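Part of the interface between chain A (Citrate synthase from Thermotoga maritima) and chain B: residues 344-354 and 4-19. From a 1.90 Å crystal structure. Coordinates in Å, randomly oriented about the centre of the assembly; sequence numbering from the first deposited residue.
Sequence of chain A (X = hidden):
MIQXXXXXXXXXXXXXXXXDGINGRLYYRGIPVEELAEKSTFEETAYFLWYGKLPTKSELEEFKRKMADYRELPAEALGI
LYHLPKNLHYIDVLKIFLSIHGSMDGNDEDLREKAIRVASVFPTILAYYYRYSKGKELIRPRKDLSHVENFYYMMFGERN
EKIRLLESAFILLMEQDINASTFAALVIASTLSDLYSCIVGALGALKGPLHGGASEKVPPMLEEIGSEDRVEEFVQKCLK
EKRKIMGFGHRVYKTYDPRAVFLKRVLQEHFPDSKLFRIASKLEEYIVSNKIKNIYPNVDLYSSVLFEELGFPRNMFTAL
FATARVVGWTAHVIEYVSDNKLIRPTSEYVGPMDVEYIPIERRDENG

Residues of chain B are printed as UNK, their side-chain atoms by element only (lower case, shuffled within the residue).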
ATOM      1  N   ARG A 344     -13.990   2.885   2.342  1.00 17.56           N
ATOM      2  CA  ARG A 344     -14.517   2.015   1.298  1.00 18.22           C
ATOM      3  C   ARG A 344     -15.478   2.797   0.407  1.00 18.33           C
ATOM      4  O   ARG A 344     -16.684   2.849   0.670  1.00 18.51           O
ATOM      5  CB  ARG A 344     -15.253   0.847   1.972  1.00 17.62           C
ATOM      6  CG  ARG A 344     -15.376  -0.442   1.157  1.00 17.25           C
ATOM      7  CD  ARG A 344     -16.144  -0.269  -0.145  1.00 18.39           C
ATOM      8  NE  ARG A 344     -16.391  -1.572  -0.762  1.00 17.88           N
ATOM      9  CZ  ARG A 344     -16.809  -1.749  -2.009  1.00 18.03           C
ATOM     10  NH1 ARG A 344     -17.030  -0.699  -2.799  1.00 14.90           N
ATOM     11  NH2 ARG A 344     -17.013  -2.978  -2.464  1.00 16.88           N
ATOM     12  N   PRO A 345     -14.954   3.418  -0.660  1.00 18.62           N
ATOM     13  CA  PRO A 345     -15.784   4.196  -1.581  1.00 17.84           C
ATOM     14  C   PRO A 345     -16.419   3.276  -2.618  1.00 20.09           C
ATOM     15  O   PRO A 345     -16.587   2.081  -2.384  1.00 19.10           O
ATOM     16  CB  PRO A 345     -14.781   5.160  -2.202  1.00 18.89           C
ATOM     17  CG  PRO A 345     -13.570   4.272  -2.361  1.00 18.54           C
ATOM     18  CD  PRO A 345     -13.527   3.513  -1.031  1.00 18.71           C
ATOM     19  N   THR A 346     -16.774   3.838  -3.767  1.00 20.19           N
ATOM     20  CA  THR A 346     -17.370   3.049  -4.828  1.00 22.38           C
ATOM     21  C   THR A 346     -17.090   3.716  -6.168  1.00 23.10           C
ATOM     22  O   THR A 346     -16.260   4.620  -6.255  1.00 22.29           O
ATOM     23  CB  THR A 346     -18.893   2.894  -4.623  1.00 23.51           C
ATOM     24  OG1 THR A 346     -19.416   2.004  -5.616  1.00 24.73           O
ATOM     25  CG2 THR A 346     -19.591   4.246  -4.724  1.00 23.26           C
ATOM     26  N   SER A 347     -17.774   3.264  -7.211  1.00 23.99           N
ATOM     27  CA  SER A 347     -17.574   3.827  -8.535  1.00 25.07           C
ATOM     28  C   SER A 347     -18.904   3.947  -9.251  1.00 25.87           C
ATOM     29  O   SER A 347     -19.932   3.514  -8.745  1.00 24.93           O
ATOM     30  CB  SER A 347     -16.657   2.926  -9.363  1.00 25.98           C
ATOM     31  OG  SER A 347     -17.311   1.710  -9.697  1.00 26.88           O
ATOM     32  N   GLU A 348     -18.871   4.553 -10.432  1.00 25.47           N
ATOM     33  CA  GLU A 348     -20.060   4.689 -11.254  1.00 27.48           C
ATOM     34  C   GLU A 348     -19.884   3.587 -12.291  1.00 26.93           C
ATOM     35  O   GLU A 348     -18.899   3.583 -13.030  1.00 25.07           O
ATOM     36  CB  GLU A 348     -20.087   6.064 -11.929  1.00 30.38           C
ATOM     37  CG  GLU A 348     -21.158   6.236 -13.008  1.00 34.76           C
ATOM     38  CD  GLU A 348     -22.572   6.252 -12.454  1.00 37.68           C
ATOM     39  OE1 GLU A 348     -22.751   6.640 -11.280  1.00 38.39           O
ATOM     40  OE2 GLU A 348     -23.508   5.887 -13.195  1.00 40.89           O
ATOM     41  N   TYR A 349     -20.811   2.635 -12.333  1.00 26.43           N
ATOM     42  CA  TYR A 349     -20.698   1.542 -13.290  1.00 26.16           C
ATOM     43  C   TYR A 349     -21.119   1.973 -14.684  1.00 27.72           C
ATOM     44  O   TYR A 349     -22.243   2.432 -14.885  1.00 27.70           O
ATOM     45  CB  TYR A 349     -21.551   0.344 -12.862  1.00 25.67           C
ATOM     46  CG  TYR A 349     -21.357  -0.861 -13.756  1.00 25.57           C
ATOM     47  CD1 TYR A 349     -20.118  -1.502 -13.832  1.00 24.76           C
ATOM     48  CD2 TYR A 349     -22.400  -1.352 -14.542  1.00 25.33           C
ATOM     49  CE1 TYR A 349     -19.922  -2.602 -14.669  1.00 24.20           C
ATOM     50  CE2 TYR A 349     -22.216  -2.450 -15.384  1.00 24.35           C
ATOM     51  CZ  TYR A 349     -20.974  -3.070 -15.442  1.00 24.31           C
ATOM     52  OH  TYR A 349     -20.782  -4.151 -16.276  1.00 23.39           O
ATOM     53  N   VAL A 350     -20.211   1.809 -15.643  1.00 27.12           N
ATOM     54  CA  VAL A 350     -20.472   2.168 -17.030  1.00 27.85           C
ATOM     55  C   VAL A 350     -20.302   0.970 -17.964  1.00 28.99           C
ATOM     56  O   VAL A 350     -20.222   1.130 -19.185  1.00 28.76           O
ATOM     57  CB  VAL A 350     -19.528   3.304 -17.496  1.00 27.52           C
ATOM     58  CG1 VAL A 350     -19.855   4.587 -16.749  1.00 27.47           C
ATOM     59  CG2 VAL A 350     -18.074   2.910 -17.261  1.00 27.70           C
ATOM     60  N   GLY A 351     -20.254  -0.229 -17.388  1.00 28.29           N
ATOM     61  CA  GLY A 351     -20.081  -1.431 -18.185  1.00 28.88           C
ATOM     62  C   GLY A 351     -21.379  -2.036 -18.696  1.00 29.55           C
ATOM     63  O   GLY A 351     -22.456  -1.470 -18.493  1.00 28.61           O
ATOM     64  N   PRO A 352     -21.308  -3.204 -19.359  1.00 30.15           N
ATOM     65  CA  PRO A 352     -22.485  -3.887 -19.902  1.00 30.61           C
ATOM     66  C   PRO A 352     -23.380  -4.474 -18.819  1.00 31.23           C
ATOM     67  O   PRO A 352     -22.948  -4.686 -17.687  1.00 29.17           O
ATOM     68  CB  PRO A 352     -21.872  -4.962 -20.792  1.00 31.47           C
ATOM     69  CG  PRO A 352     -20.394  -5.049 -20.667  1.00 32.01           C
ATOM     70  CD  PRO A 352     -20.086  -3.984 -19.628  1.00 30.52           C
ATOM     71  N   MET A 353     -24.631  -4.731 -19.179  1.00 32.57           N
ATOM     72  CA  MET A 353     -25.605  -5.294 -18.251  1.00 34.54           C
ATOM     73  C   MET A 353     -26.255  -6.529 -18.859  1.00 34.47           C
ATOM     74  O   MET A 353     -26.298  -6.684 -20.081  1.00 34.63           O
ATOM     75  CB  MET A 353     -26.697  -4.263 -17.939  1.00 35.95           C
ATOM     76  CG  MET A 353     -26.197  -2.947 -17.371  1.00 37.74           C
ATOM     77  SD  MET A 353     -25.561  -3.120 -15.693  1.00 39.58           S
ATOM     78  CE  MET A 353     -27.063  -3.497 -14.799  1.00 39.38           C
ATOM     79  N   ASP A 354     -26.753  -7.405 -17.994  1.00 35.02           N
ATOM     80  CA  ASP A 354     -27.436  -8.622 -18.416  1.00 35.69           C
ATOM     81  C   ASP A 354     -26.697  -9.405 -19.495  1.00 34.65           C
ATOM     82  O   ASP A 354     -27.247  -9.672 -20.565  1.00 34.26           O
ATOM     83  CB  ASP A 354     -28.840  -8.266 -18.910  1.00 37.80           C
ATOM     84  CG  ASP A 354     -29.583  -7.375 -17.938  1.00 39.73           C
ATOM     85  OD1 ASP A 354     -29.906  -7.846 -16.825  1.00 41.23           O
ATOM     86  OD2 ASP A 354     -29.838  -6.201 -18.283  1.00 41.07           O
TER
ATOM     87  N   UNK B   4     -15.729  11.112   6.233  1.00 25.66           N
ATOM     88  CA  UNK B   4     -14.929  10.033   6.797  1.00 24.81           C
ATOM     89  C   UNK B   4     -15.435   8.668   6.337  1.00 23.63           C
ATOM     90  O   UNK B   4     -16.616   8.357   6.477  1.00 21.45           O
ATOM     91  c   UNK B   4     -13.904   9.703  10.509  1.00 29.45           C
ATOM     92  n   UNK B   4     -12.867   9.183  12.678  1.00 28.13           N
ATOM     93  c   UNK B   4     -14.973  10.122   8.319  1.00 26.89           C
ATOM     94  c   UNK B   4     -12.636   9.272  11.211  1.00 29.53           C
ATOM     95  c   UNK B   4     -13.873   9.364   9.034  1.00 27.55           C
ATOM     96  N   UNK B   5     -14.536   7.857   5.785  1.00 21.25           N
ATOM     97  CA  UNK B   5     -14.930   6.541   5.309  1.00 19.99           C
ATOM     98  C   UNK B   5     -15.289   6.537   3.832  1.00 19.19           C
ATOM     99  O   UNK B   5     -15.328   5.480   3.197  1.00 18.19           O
ATOM    100  N   UNK B   6     -15.565   7.723   3.291  1.00 18.47           N
ATOM    101  CA  UNK B   6     -15.915   7.895   1.881  1.00 19.92           C
ATOM    102  C   UNK B   6     -17.114   7.081   1.401  1.00 21.32           C
ATOM    103  O   UNK B   6     -17.199   6.735   0.223  1.00 19.76           O
ATOM    104  c   UNK B   6     -12.434   8.035   0.090  1.00 18.03           C
ATOM    105  c   UNK B   6     -13.493   8.492   1.089  1.00 21.11           C
ATOM    106  c   UNK B   6     -14.713   7.570   0.990  1.00 19.39           C
ATOM    107  c   UNK B   6     -13.906   9.933   0.807  1.00 19.67           C
ATOM    108  N   UNK B   7     -18.049   6.783   2.294  1.00 23.16           N
ATOM    109  CA  UNK B   7     -19.210   5.997   1.890  1.00 25.01           C
ATOM    110  C   UNK B   7     -20.014   6.688   0.791  1.00 24.65           C
ATOM    111  O   UNK B   7     -20.348   7.867   0.900  1.00 24.17           O
ATOM    112  o   UNK B   7     -23.396   4.266   3.758  1.00 38.54           O
ATOM    113  c   UNK B   7     -22.185   4.527   3.914  1.00 35.71           C
ATOM    114  c   UNK B   7     -20.123   5.728   3.085  1.00 28.06           C
ATOM    115  o   UNK B   7     -21.599   4.425   5.014  1.00 37.99           O
ATOM    116  c   UNK B   7     -21.388   4.973   2.707  1.00 31.91           C
ATOM    117  N   UNK B   8     -20.318   5.947  -0.268  1.00 23.76           N
ATOM    118  CA  UNK B   8     -21.095   6.501  -1.360  1.00 25.36           C
ATOM    119  C   UNK B   8     -20.340   7.410  -2.311  1.00 24.39           C
ATOM    120  O   UNK B   8     -20.899   7.868  -3.305  1.00 24.41           O
ATOM    121  N   UNK B   9     -19.075   7.682  -2.018  1.00 24.41           N
ATOM    122  CA  UNK B   9     -18.286   8.543  -2.890  1.00 24.02           C
ATOM    123  C   UNK B   9     -17.770   7.754  -4.091  1.00 24.99           C
ATOM    124  O   UNK B   9     -17.082   6.743  -3.938  1.00 24.28           O
ATOM    125  c   UNK B   9     -16.263  10.029  -3.086  1.00 23.99           C
ATOM    126  c   UNK B   9     -17.083   9.159  -2.138  1.00 24.52           C
ATOM    127  c   UNK B   9     -17.579   9.986  -0.962  1.00 23.35           C
ATOM    128  N   UNK B  10     -18.121   8.220  -5.286  1.00 24.26           N
ATOM    129  CA  UNK B  10     -17.694   7.574  -6.518  1.00 25.01           C
ATOM    130  C   UNK B  10     -16.351   8.179  -6.911  1.00 24.72           C
ATOM    131  O   UNK B  10     -16.272   9.353  -7.278  1.00 25.07           O
ATOM    132  c   UNK B  10     -18.726   7.812  -7.624  1.00 27.12           C
ATOM    133  n   UNK B  10     -22.622   5.854  -8.437  1.00 39.96           N
ATOM    134  c   UNK B  10     -20.118   7.280  -7.308  1.00 29.40           C
ATOM    135  c   UNK B  10     -21.157   7.859  -8.259  1.00 33.53           C
ATOM    136  c   UNK B  10     -22.539   7.277  -8.003  1.00 36.91           C
ATOM    137  N   UNK B  11     -15.296   7.376  -6.835  1.00 22.71           N
ATOM    138  CA  UNK B  11     -13.962   7.862  -7.159  1.00 22.39           C
ATOM    139  C   UNK B  11     -13.535   7.610  -8.602  1.00 22.87           C
ATOM    140  O   UNK B  11     -12.454   8.033  -9.016  1.00 21.91           O
ATOM    141  c   UNK B  11     -11.740   5.226  -7.214  1.00 21.38           C
ATOM    142  c   UNK B  11     -13.299   7.607  -4.755  1.00 21.07           C
ATOM    143  c   UNK B  11     -12.867   5.735  -6.336  1.00 21.62           C
ATOM    144  c   UNK B  11     -12.921   7.258  -6.188  1.00 22.38           C
ATOM    145  N   UNK B  12     -14.381   6.931  -9.371  1.00 23.10           N
ATOM    146  CA  UNK B  12     -14.059   6.651 -10.767  1.00 23.67           C
ATOM    147  C   UNK B  12     -15.218   5.986 -11.492  1.00 24.46           C
ATOM    148  O   UNK B  12     -16.230   5.639 -10.882  1.00 22.74           O
ATOM    149  s   UNK B  12     -13.171   3.980 -10.411  1.00 25.37           S
ATOM    150  c   UNK B  12     -12.841   5.723 -10.859  1.00 23.93           C
ATOM    151  N   UNK B  13     -15.058   5.832 -12.804  1.00 25.32           N
ATOM    152  CA  UNK B  13     -16.041   5.145 -13.632  1.00 27.17           C
ATOM    153  C   UNK B  13     -15.381   3.805 -13.916  1.00 26.06           C
ATOM    154  O   UNK B  13     -14.171   3.748 -14.143  1.00 26.21           O
ATOM    155  c   UNK B  13     -16.270   5.856 -14.968  1.00 30.56           C
ATOM    156  o   UNK B  13     -18.615   8.174 -16.224  1.00 40.28           O
ATOM    157  c   UNK B  13     -16.874   7.238 -14.885  1.00 34.48           C
ATOM    158  o   UNK B  13     -16.780   7.542 -17.248  1.00 38.05           O
ATOM    159  c   UNK B  13     -17.466   7.684 -16.214  1.00 36.83           C
ATOM    160  N   UNK B  14     -16.161   2.733 -13.911  1.00 24.23           N
ATOM    161  CA  UNK B  14     -15.607   1.418 -14.187  1.00 23.26           C
ATOM    162  C   UNK B  14     -16.610   0.533 -14.925  1.00 22.65           C
ATOM    163  O   UNK B  14     -17.814   0.583 -14.700  1.00 23.96           O
ATOM    164  c   UNK B  14     -15.222   0.769 -12.856  1.00 23.38           C
ATOM    165  o   UNK B  14     -14.605  -0.495 -13.109  1.00 24.35           O
ATOM    166  N   UNK B  15     -16.069  -0.262 -15.869  1.00 22.73           N
ATOM    167  CA  UNK B  15     -16.904  -1.225 -16.565  1.00 23.60           C
ATOM    168  C   UNK B  15     -16.568  -2.667 -16.152  1.00 22.93           C
ATOM    169  O   UNK B  15     -17.021  -3.635 -16.753  1.00 23.56           O
ATOM    170  c   UNK B  15     -16.677  -1.049 -18.064  1.00 25.88           C
ATOM    171  o   UNK B  15     -15.348  -1.458 -18.392  1.00 31.47           O
ATOM    172  N   UNK B  16     -15.719  -2.799 -15.108  1.00 22.19           N
ATOM    173  CA  UNK B  16     -15.254  -4.126 -14.689  1.00 21.89           C
ATOM    174  C   UNK B  16     -16.309  -4.898 -13.890  1.00 22.00           C
ATOM    175  O   UNK B  16     -16.584  -6.065 -14.135  1.00 22.63           O
ATOM    176  c   UNK B  16     -14.010  -3.948 -13.821  1.00 21.77           C
ATOM    177  c   UNK B  16     -11.620  -3.107 -13.788  1.00 20.10           C
ATOM    178  c   UNK B  16     -13.576  -5.313 -13.252  1.00 20.39           C
ATOM    179  c   UNK B  16     -12.850  -3.395 -14.648  1.00 21.20           C
ATOM    180  N   UNK B  17     -16.914  -4.248 -12.906  1.00 22.17           N
ATOM    181  CA  UNK B  17     -17.851  -4.940 -12.036  1.00 21.77           C
ATOM    182  C   UNK B  17     -18.985  -4.085 -11.503  1.00 22.55           C
ATOM    183  O   UNK B  17     -18.784  -2.938 -11.111  1.00 21.06           O
ATOM    184  s   UNK B  17     -17.990  -5.960  -9.379  1.00 22.62           S
ATOM    185  c   UNK B  17     -17.059  -5.533 -10.867  1.00 22.24           C
ATOM    186  N   UNK B  18     -20.183  -4.659 -11.500  1.00 22.08           N
ATOM    187  CA  UNK B  18     -21.346  -3.965 -10.975  1.00 23.64           C
ATOM    188  C   UNK B  18     -21.738  -4.639  -9.671  1.00 23.15           C
ATOM    189  O   UNK B  18     -22.034  -5.835  -9.639  1.00 23.34           O
ATOM    190  c   UNK B  18     -26.146  -2.382 -10.264  1.00 34.11           C
ATOM    191  c   UNK B  18     -25.001  -4.127 -11.461  1.00 29.31           C
ATOM    192  c   UNK B  18     -22.519  -4.009 -11.959  1.00 26.13           C
ATOM    193  c   UNK B  18     -26.173  -3.611 -10.905  1.00 32.67           C
ATOM    194  c   UNK B  18     -24.960  -1.663 -10.176  1.00 33.97           C
ATOM    195  c   UNK B  18     -23.794  -2.190 -10.737  1.00 31.44           C
ATOM    196  o   UNK B  18     -27.300  -1.882  -9.702  1.00 36.63           O
ATOM    197  c   UNK B  18     -23.797  -3.428 -11.384  1.00 29.10           C
ATOM    198  N   UNK B  19     -21.716  -3.860  -8.596  1.00 21.41           N
ATOM    199  CA  UNK B  19     -22.065  -4.347  -7.272  1.00 22.29           C
ATOM    200  C   UNK B  19     -23.428  -3.779  -6.885  1.00 21.89           C
ATOM    201  O   UNK B  19     -23.558  -2.581  -6.649  1.00 21.59           O
ATOM    202  c   UNK B  19     -21.460  -5.688  -4.586  1.00 25.09           C
ATOM    203  c   UNK B  19     -21.252  -4.200  -4.786  1.00 25.87           C
ATOM    204  c   UNK B  19     -21.007  -3.898  -6.265  1.00 23.45           C
ATOM    205  c   UNK B  19     -20.063  -3.707  -3.974  1.00 26.26           C
TER
HETATM  206  O   HOH W   1     -19.168   3.421  -0.478  1.00 23.28           O
HETATM  207  O   HOH W   2     -19.167  -0.087 -10.899  1.00 37.04           O
HETATM  208  O   HOH W   3     -21.120  -5.989 -14.310  1.00 27.41           O

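Position 4 of chain B carries four carbons in a row ending in nitrogen, out of reach of chain A: K4(B), whose NZ is satisfied elsewhere in the structure. Position 5 has no side-chain atoms, and its carbonyl O accepts from R344(A) N at 3.0 Å; a CB at phi 94° would jam against the preceding carbonyl, so this is G5(B). At position 6, four carbons fork at the second and CB lies 4.0 Å from P345(A) CB, an apolar pairing that suits L6(B). Position 7 has three carbons, the third bearing two oxygens, and its CB points away from chain A: E7(B), exposed and free to keep its charge in solvent. Position 8 is bare, with a positive phi that favours glycine; G8(B) helps form the type II turn that runs from L6(B) to position 9, and a water links its N to R344(A) O.

Position 9 shows one carbon carrying two more, and its O accepts from T346(A) N at 2.9 Å: V9(B), apolar as its buried site asks. Position 10 has a four-carbon chain ending in nitrogen, 3.0 Å from E348(A) OE1; K10(B) NZ thus makes a salt bridge. The four carbons of position 11 fork at the first, one arm two carbons long, with a carbon 3.8 Å from P345(A) CB; I11(B) suits this apolar packing. Position 12 has one carbon and a sulfur, the sulfur 3.8 Å from S347(A) CB: C12(B), buried. Position 13 has three carbons and a terminal oxygen pair, one oxygen 3.8 Å from V350(A) CG1: E13(B), its charge exposed.

Position 14 has one carbon, then one oxygen; its N donates to E348(A) O at 3.0 Å and its O accepts from V350(A) N at 2.9 Å. S14(B) uses OG to accept from the N of position 16, bracing the bend. Position 15, again one carbon and one oxygen, sets CB 3.4 Å from G351(A) CA: S15(B), approached closely where chain A has no side chain. Position 16, four carbons forked at the first with one longer arm, turns away from chain A; apolar I16(B) suits this buried site. Position 17 is a carbon and a sulfur, and a water joins its O to S347(A) OG: C17(B), its modest side chain buried and pointing away. Position 18 bears one carbon, then a six-carbon ring with an oxygen, and its CB sits over the Y349(A) ring, 3.6 Å from the centroid: Y18(B), adding aromatic surface. Position 19, four carbons forked at the second, lays a methyl 3.5 Å from R344(A) NH2; L19(B) reaches the guanidinium with its end.

The contact is a parallel strand pairing across the two chains. T346(A), E348(A) and V350(A) donate to V9(B), C12(B) and S14(B), while I11(B) and S14(B) donate back to T346(A) and E348(A); a bulge shifts the register between. The salt bridge and tyrosine packing reinforce this backbone ladder.

Chain B (4-19) KGLEGVKICESSICYL
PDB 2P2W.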